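Local coordinates for protein beta-glucosidase (Saccharopolyspora erythraea D, PDB 5M6G) that probably hydrolyses terminal, non-reducing beta-D-glucosyl residues to release beta-D-glucose, as a two-domain glycosyl hydrolase of family 3, at residues Q413-N418 with F610-G615; L424-G429 with V572-H577. All blocks are in the same frame, centred on the assembly; numbering follows the deposited sequence.

Contact 1 of 2, residues Q413-N418 with F610-G615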
ATOM      1  N   GLN A 413     -13.129   4.994  11.193  1.00 11.65           N
ATOM      2  CA  GLN A 413     -13.016   5.444  12.575  1.00 13.42           C
ATOM      3  C   GLN A 413     -13.572   4.396  13.532  1.00 13.62           C
ATOM      4  O   GLN A 413     -14.669   3.873  13.323  1.00 13.32           O
ATOM      5  CB  GLN A 413     -13.763   6.767  12.763  1.00 11.95           C
ATOM      6  CG  GLN A 413     -13.367   7.845  11.759  1.00 15.73           C
ATOM      7  CD  GLN A 413     -11.891   8.180  11.831  1.00 15.14           C
ATOM      8  OE1 GLN A 413     -11.462   8.923  12.709  1.00 13.59           O
ATOM      9  NE2 GLN A 413     -11.103   7.617  10.916  1.00 13.95           N
ATOM     10  N   VAL A 414     -12.834   4.117  14.600  1.00 11.20           N
ATOM     11  CA  VAL A 414     -13.234   3.121  15.590  1.00 12.68           C
ATOM     12  C   VAL A 414     -13.390   3.827  16.930  1.00 16.12           C
ATOM     13  O   VAL A 414     -12.407   4.326  17.496  1.00 13.96           O
ATOM     14  CB  VAL A 414     -12.225   1.969  15.700  1.00 10.81           C
ATOM     15  CG1 VAL A 414     -12.687   0.984  16.767  1.00 13.44           C
ATOM     16  CG2 VAL A 414     -12.065   1.279  14.349  1.00 11.26           C
ATOM     17  N   LEU A 415     -14.620   3.876  17.436  1.00 12.46           N
ATOM     18  CA  LEU A 415     -14.876   4.468  18.741  1.00 11.77           C
ATOM     19  C   LEU A 415     -14.590   3.433  19.831  1.00 14.67           C
ATOM     20  O   LEU A 415     -15.210   2.364  19.869  1.00 15.60           O
ATOM     21  CB  LEU A 415     -16.311   4.985  18.827  1.00 10.79           C
ATOM     22  CG  LEU A 415     -16.678   5.669  20.147  1.00 13.56           C
ATOM     23  CD1 LEU A 415     -15.909   6.986  20.290  1.00 14.66           C
ATOM     24  CD2 LEU A 415     -18.171   5.909  20.229  1.00 18.39           C
ATOM     25  N   LEU A 416     -13.663   3.762  20.723  1.00 13.00           N
ATOM     26  CA  LEU A 416     -13.165   2.831  21.721  1.00 14.51           C
ATOM     27  C   LEU A 416     -13.570   3.171  23.147  1.00 14.09           C
ATOM     28  O   LEU A 416     -13.667   2.264  23.980  1.00 13.16           O
ATOM     29  CB  LEU A 416     -11.637   2.756  21.644  1.00 14.60           C
ATOM     30  CG  LEU A 416     -11.100   2.200  20.327  1.00 16.27           C
ATOM     31  CD1 LEU A 416      -9.583   2.406  20.219  1.00 15.58           C
ATOM     32  CD2 LEU A 416     -11.492   0.719  20.162  1.00 12.18           C
ATOM     33  N   ARG A 417     -13.775   4.450  23.454  1.00 15.21           N
ATOM     34  CA  ARG A 417     -14.269   4.879  24.756  1.00 17.53           C
ATOM     35  C   ARG A 417     -15.118   6.115  24.538  1.00 15.97           C
ATOM     36  O   ARG A 417     -14.800   6.944  23.682  1.00 15.74           O
ATOM     37  CB  ARG A 417     -13.142   5.207  25.745  1.00 16.06           C
ATOM     38  CG  ARG A 417     -12.351   4.002  26.238  1.00 27.29           C
ATOM     39  CD  ARG A 417     -13.069   3.282  27.386  1.00 25.37           C
ATOM     40  NE  ARG A 417     -12.358   2.068  27.765  1.00 20.52           N
ATOM     41  CZ  ARG A 417     -11.369   2.037  28.650  1.00 26.28           C
ATOM     42  NH1 ARG A 417     -10.986   3.162  29.247  1.00 29.31           N
ATOM     43  NH2 ARG A 417     -10.762   0.893  28.939  1.00 20.47           N
ATOM     44  N   ASN A 418     -16.195   6.231  25.308  1.00 16.83           N
ATOM     45  CA  ASN A 418     -17.032   7.425  25.235  1.00 14.19           C
ATOM     46  C   ASN A 418     -17.896   7.489  26.481  1.00 20.79           C
ATOM     47  O   ASN A 418     -18.756   6.626  26.674  1.00 17.76           O
ATOM     48  CB  ASN A 418     -17.904   7.396  23.986  1.00 17.56           C
ATOM     49  CG  ASN A 418     -18.762   8.623  23.861  1.00 16.88           C
ATOM     50  OD1 ASN A 418     -18.430   9.679  24.402  1.00 16.79           O
ATOM     51  ND2 ASN A 418     -19.872   8.498  23.145  1.00 17.53           N
ATOM     52  N   PHE A 610     -13.869  -5.052  18.105  1.00 13.85           N
ATOM     53  CA  PHE A 610     -14.492  -4.139  19.053  1.00 16.26           C
ATOM     54  C   PHE A 610     -14.724  -2.779  18.407  1.00 16.93           C
ATOM     55  O   PHE A 610     -13.881  -2.275  17.657  1.00 16.84           O
ATOM     56  CB  PHE A 610     -13.610  -3.984  20.295  1.00 15.60           C
ATOM     57  CG  PHE A 610     -14.207  -3.105  21.364  1.00 16.82           C
ATOM     58  CD1 PHE A 610     -15.112  -3.619  22.271  1.00 21.24           C
ATOM     59  CD2 PHE A 610     -13.848  -1.768  21.460  1.00 17.81           C
ATOM     60  CE1 PHE A 610     -15.658  -2.810  23.256  1.00 24.05           C
ATOM     61  CE2 PHE A 610     -14.389  -0.956  22.440  1.00 19.53           C
ATOM     62  CZ  PHE A 610     -15.294  -1.476  23.336  1.00 17.41           C
ATOM     63  N   GLY A 611     -15.881  -2.193  18.689  1.00 13.07           N
ATOM     64  CA  GLY A 611     -16.151  -0.833  18.264  1.00 11.38           C
ATOM     65  C   GLY A 611     -17.462  -0.330  18.828  1.00 19.63           C
ATOM     66  O   GLY A 611     -18.503  -0.973  18.658  1.00 24.13           O
ATOM     67  N   LEU A 612     -17.426   0.808  19.511  1.00 17.11           N
ATOM     68  CA  LEU A 612     -18.640   1.404  20.045  1.00 15.70           C
ATOM     69  C   LEU A 612     -19.373   2.209  18.973  1.00 19.80           C
ATOM     70  O   LEU A 612     -18.826   2.538  17.917  1.00 20.75           O
ATOM     71  CB  LEU A 612     -18.308   2.308  21.226  1.00 19.12           C
ATOM     72  CG  LEU A 612     -17.584   1.633  22.388  1.00 17.59           C
ATOM     73  CD1 LEU A 612     -17.199   2.665  23.427  1.00 18.37           C
ATOM     74  CD2 LEU A 612     -18.453   0.544  23.002  1.00 21.32           C
ATOM     75  N   SER A 613     -20.631   2.528  19.256  1.00 20.36           N
ATOM     76  CA  SER A 613     -21.389   3.461  18.435  1.00 22.05           C
ATOM     77  C   SER A 613     -22.100   4.436  19.361  1.00 22.94           C
ATOM     78  O   SER A 613     -21.974   4.362  20.590  1.00 23.05           O
ATOM     79  CB  SER A 613     -22.378   2.733  17.514  1.00 23.00           C
ATOM     80  OG  SER A 613     -23.493   2.246  18.235  1.00 32.44           O
ATOM     81  N   TYR A 614     -22.830   5.378  18.768  1.00 19.67           N
ATOM     82  CA  TYR A 614     -23.627   6.329  19.531  1.00 26.86           C
ATOM     83  C   TYR A 614     -24.997   5.724  19.803  1.00 33.69           C
ATOM     84  O   TYR A 614     -25.673   5.265  18.877  1.00 34.20           O
ATOM     85  CB  TYR A 614     -23.762   7.646  18.769  1.00 22.93           C
ATOM     86  CG  TYR A 614     -22.439   8.335  18.510  1.00 23.63           C
ATOM     87  CD1 TYR A 614     -21.396   8.260  19.437  1.00 20.84           C
ATOM     88  CD2 TYR A 614     -22.231   9.061  17.343  1.00 23.54           C
ATOM     89  CE1 TYR A 614     -20.184   8.893  19.207  1.00 18.05           C
ATOM     90  CE2 TYR A 614     -21.024   9.701  17.107  1.00 20.46           C
ATOM     91  CZ  TYR A 614     -20.004   9.610  18.040  1.00 18.34           C
ATOM     92  OH  TYR A 614     -18.812  10.255  17.799  1.00 15.39           O
ATOM     93  N   GLY A 615     -25.395   5.704  21.069  1.00 40.25           N
ATOM     94  CA  GLY A 615     -26.644   5.067  21.449  1.00 52.08           C
ATOM     95  C   GLY A 615     -27.468   5.831  22.467  1.00 53.28           C
ATOM     96  O   GLY A 615     -28.275   5.240  23.190  1.00 62.16           O
TER
HETATM   97  O   HOH W   1     -16.603   2.371  16.222  1.00 14.50           O
HETATM   98  O   HOH W   2     -20.882   5.799  22.665  1.00 21.94           O
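Leu612 N donates to Leu415 O over 2.7 Å, a nearly straight bond (168° at the hydrogen) that lies in the carbonyl plane. It ties the C-terminal tail to strand 414-418, an outermost strand of the mixed sheet in the C-terminal domain, which pairs on its other side with strand 555-560. Beside it a water accepts from Leu415 N and lies within hydrogen-bonding distance of Leu612 O. CG of Leu415 stands anti to the backbone N (chi1 -178°), which sets CD2 against the tail; there it meets Leu612 CB at 3.7 Å and Tyr614 CE1 at the same distance. Leu612 in turn lays CD1 against the backbone of Leu416, 3.6 Å from Leu416 O. This happens where Leu416 and Arg417 both face Leu556 in a classic beta bulge. Phe610 presents its ring edge to the strand: Leu416 CD2 sits in the ring plane, 3.7 Å from Phe610 CD2, and Leu416 O also lies at that edge, 3.6 Å from Phe610 CE2. The ring of Phe606 also meets that of Phe610. An alanine in place of Phe610 would take away this ring, and would probably open a gap beside Leu416 CD2 and leave Phe606 without this aromatic partner. At the far end the amide of Asn418 is turned 71° from the Tyr614 ring and brings ND2 to the ring edge. Asn418 ND2 also donates to Leu422 O, and a second water accepts from Asn418 ND2 at 2.9 Å and donates to Ser613 O at 2.8 Å.

Contact 2 of 2, residues L424-G429 with V572-H577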
ATOM      1  N   LEU A 424     -20.054  15.469  19.717  1.00 19.66           N
ATOM      2  CA  LEU A 424     -20.042  16.879  20.070  1.00 20.04           C
ATOM      3  C   LEU A 424     -21.185  17.601  19.374  1.00 24.05           C
ATOM      4  O   LEU A 424     -21.495  17.335  18.209  1.00 19.71           O
ATOM      5  CB  LEU A 424     -18.712  17.518  19.671  1.00 18.06           C
ATOM      6  CG  LEU A 424     -17.446  16.944  20.304  1.00 21.60           C
ATOM      7  CD1 LEU A 424     -16.223  17.545  19.623  1.00 20.86           C
ATOM      8  CD2 LEU A 424     -17.419  17.174  21.809  1.00 19.40           C
ATOM      9  N   ALA A 425     -21.808  18.530  20.090  1.00 20.96           N
ATOM     10  CA  ALA A 425     -22.885  19.311  19.506  1.00 26.86           C
ATOM     11  C   ALA A 425     -22.332  20.326  18.520  1.00 25.96           C
ATOM     12  O   ALA A 425     -21.177  20.750  18.606  1.00 24.94           O
ATOM     13  CB  ALA A 425     -23.681  20.033  20.598  1.00 25.52           C
ATOM     14  N   LYS A 426     -23.167  20.699  17.559  1.00 32.25           N
ATOM     15  CA  LYS A 426     -22.971  21.931  16.798  1.00 36.62           C
ATOM     16  C   LYS A 426     -23.850  23.034  17.390  1.00 39.53           C
ATOM     17  O   LYS A 426     -24.773  23.544  16.752  1.00 45.75           O
ATOM     18  CB  LYS A 426     -23.284  21.702  15.321  1.00 36.20           C
ATOM     19  CG  LYS A 426     -22.666  20.447  14.716  1.00 27.55           C
ATOM     20  CD  LYS A 426     -23.297  20.150  13.364  1.00 28.71           C
ATOM     21  CE  LYS A 426     -22.925  18.769  12.855  1.00 27.30           C
ATOM     22  NZ  LYS A 426     -23.623  18.457  11.570  1.00 29.96           N
ATOM     23  N   ASP A 427     -23.572  23.383  18.651  1.00 41.39           N
ATOM     24  CA  ASP A 427     -24.424  24.312  19.387  1.00 33.85           C
ATOM     25  C   ASP A 427     -23.864  25.725  19.478  1.00 47.32           C
ATOM     26  O   ASP A 427     -24.626  26.653  19.774  1.00 54.41           O
ATOM     27  CB  ASP A 427     -24.691  23.795  20.809  1.00 39.68           C
ATOM     28  CG  ASP A 427     -23.410  23.568  21.613  1.00 44.25           C
ATOM     29  OD1 ASP A 427     -22.337  24.066  21.198  1.00 42.53           O
ATOM     30  OD2 ASP A 427     -23.479  22.889  22.668  1.00 39.33           O
ATOM     31  N   GLY A 428     -22.568  25.914  19.259  1.00 39.47           N
ATOM     32  CA  GLY A 428     -21.963  27.234  19.296  1.00 29.22           C
ATOM     33  C   GLY A 428     -20.956  27.469  20.409  1.00 37.08           C
ATOM     34  O   GLY A 428     -20.242  28.484  20.353  1.00 39.24           O
ATOM     35  N   GLY A 429     -20.855  26.604  21.421  1.00 32.97           N
ATOM     36  CA  GLY A 429     -19.869  26.816  22.473  1.00 33.70           C
ATOM     37  C   GLY A 429     -18.448  26.620  21.973  1.00 27.98           C
ATOM     38  O   GLY A 429     -18.195  25.866  21.038  1.00 25.62           O
ATOM     39  N   VAL A 572     -17.588  11.941  12.191  1.00 14.13           N
ATOM     40  CA  VAL A 572     -17.871  11.014  13.283  1.00 14.69           C
ATOM     41  C   VAL A 572     -17.934  11.752  14.617  1.00 14.71           C
ATOM     42  O   VAL A 572     -18.853  11.537  15.415  1.00 16.99           O
ATOM     43  CB  VAL A 572     -16.816   9.892  13.295  1.00 12.90           C
ATOM     44  CG1 VAL A 572     -17.006   8.978  14.491  1.00 14.45           C
ATOM     45  CG2 VAL A 572     -16.885   9.102  11.991  1.00 18.98           C
ATOM     46  N   LEU A 573     -16.962  12.639  14.868  1.00 11.97           N
ATOM     47  CA  LEU A 573     -16.916  13.394  16.120  1.00 15.33           C
ATOM     48  C   LEU A 573     -18.218  14.140  16.395  1.00 19.09           C
ATOM     49  O   LEU A 573     -18.634  14.268  17.554  1.00 14.94           O
ATOM     50  CB  LEU A 573     -15.740  14.379  16.097  1.00 16.49           C
ATOM     51  CG  LEU A 573     -14.312  13.829  16.274  1.00 16.73           C
ATOM     52  CD1 LEU A 573     -13.295  14.925  16.035  1.00 13.73           C
ATOM     53  CD2 LEU A 573     -14.117  13.200  17.667  1.00 14.39           C
ATOM     54  N   PHE A 574     -18.873  14.641  15.347  1.00 17.34           N
ATOM     55  CA  PHE A 574     -20.076  15.458  15.499  1.00 19.57           C
ATOM     56  C   PHE A 574     -21.354  14.696  15.175  1.00 20.93           C
ATOM     57  O   PHE A 574     -22.420  15.309  15.068  1.00 23.36           O
ATOM     58  CB  PHE A 574     -19.963  16.721  14.637  1.00 16.73           C
ATOM     59  CG  PHE A 574     -18.982  17.711  15.186  1.00 15.92           C
ATOM     60  CD1 PHE A 574     -17.637  17.610  14.890  1.00 14.92           C
ATOM     61  CD2 PHE A 574     -19.397  18.700  16.065  1.00 18.21           C
ATOM     62  CE1 PHE A 574     -16.723  18.496  15.423  1.00 13.18           C
ATOM     63  CE2 PHE A 574     -18.492  19.591  16.601  1.00 17.93           C
ATOM     64  CZ  PHE A 574     -17.150  19.490  16.284  1.00 19.51           C
ATOM     65  N   GLY A 575     -21.267  13.378  15.010  1.00 20.63           N
ATOM     66  CA  GLY A 575     -22.439  12.542  14.863  1.00 21.57           C
ATOM     67  C   GLY A 575     -23.091  12.544  13.501  1.00 20.96           C
ATOM     68  O   GLY A 575     -24.193  12.001  13.371  1.00 22.97           O
ATOM     69  N   ASP A 576     -22.463  13.146  12.485  1.00 20.18           N
ATOM     70  CA  ASP A 576     -22.963  12.985  11.120  1.00 20.55           C
ATOM     71  C   ASP A 576     -22.824  11.542  10.638  1.00 24.70           C
ATOM     72  O   ASP A 576     -23.666  11.060   9.872  1.00 27.21           O
ATOM     73  CB  ASP A 576     -22.246  13.952  10.172  1.00 19.20           C
ATOM     74  CG  ASP A 576     -22.633  15.397  10.427  1.00 31.48           C
ATOM     75  OD1 ASP A 576     -23.791  15.623  10.830  1.00 29.11           O
ATOM     76  OD2 ASP A 576     -21.787  16.300  10.239  1.00 40.45           O
ATOM     77  N   HIS A 577     -21.784  10.839  11.081  1.00 21.26           N
ATOM     78  CA  HIS A 577     -21.629   9.406  10.846  1.00 15.44           C
ATOM     79  C   HIS A 577     -21.556   8.718  12.205  1.00 21.14           C
ATOM     80  O   HIS A 577     -20.597   8.921  12.954  1.00 18.65           O
ATOM     81  CB  HIS A 577     -20.374   9.113  10.013  1.00 16.34           C
ATOM     82  CG  HIS A 577     -20.181   7.662   9.712  1.00 20.61           C
ATOM     83  ND1 HIS A 577     -20.855   7.019   8.699  1.00 21.41           N
ATOM     84  CD2 HIS A 577     -19.420   6.718  10.317  1.00 18.58           C
ATOM     85  CE1 HIS A 577     -20.501   5.746   8.672  1.00 23.63           C
ATOM     86  NE2 HIS A 577     -19.633   5.536   9.647  1.00 19.61           N
TER
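Lys426 reaches across to Asp576 past the ring of Phe574, joining the loop that leads into strand 431-434 to the C-terminal end of helix 567-573. From its CB the chain turns so that CG is anti to the carbonyl carbon (chi1 -47°) and then runs extended. CG touches Phe574 CD2 at 3.9 Å, CD carries the chain on, CE passes 4.0 Å from Phe574 CB, and NZ arrives at the carboxylate. There Lys426 NZ lies 2.9 Å from Asp576 OD1, on its syn lone pair, in a salt bridge, with a weak second bond from Lys426 NZ to Asp576 OD2. Deeper in, Leu424 CB sits over one face of the Phe574 ring, 4.1 Å from its centroid, in a CH-pi contact, while Ala425 O lies in the ring plane at its edge, 3.5 Å from Phe574 CE2. Ile469 and Ala472 of helix 465-472 also pack on this ring. Leu424 N donates to Leu573 O at 2.9 Å, taking up a carbonyl of the helix's last turn just before Phe574 leaves helical angles. The contact therefore combines buried Leu424 and Phe574 with an ion pair between exposed residues, where solvent is likely to weaken the attraction between the charges.

Both contacts belong to the C-terminal domain, on the same side of the chain's centre, with their centres about 15 Å apart. Along the sequence contact 2 is nested within contact 1: strand 414-418 comes first, then the loop 424-429, then the end of helix 567-573, and last the tail 610-615. Tyr614 bridges them directly. Tyr614 OH lies 2.7 Å from Val572 O, a probable hydrogen bond, and Tyr614 CE2 packs on Gly575 CA, while Gln413 CG meets Val572 CG2. The end of helix 567-573 thus meets the loop, the tail and Gln413, just before the strand, while contact 1 fastens the tail to the edge of the sheet.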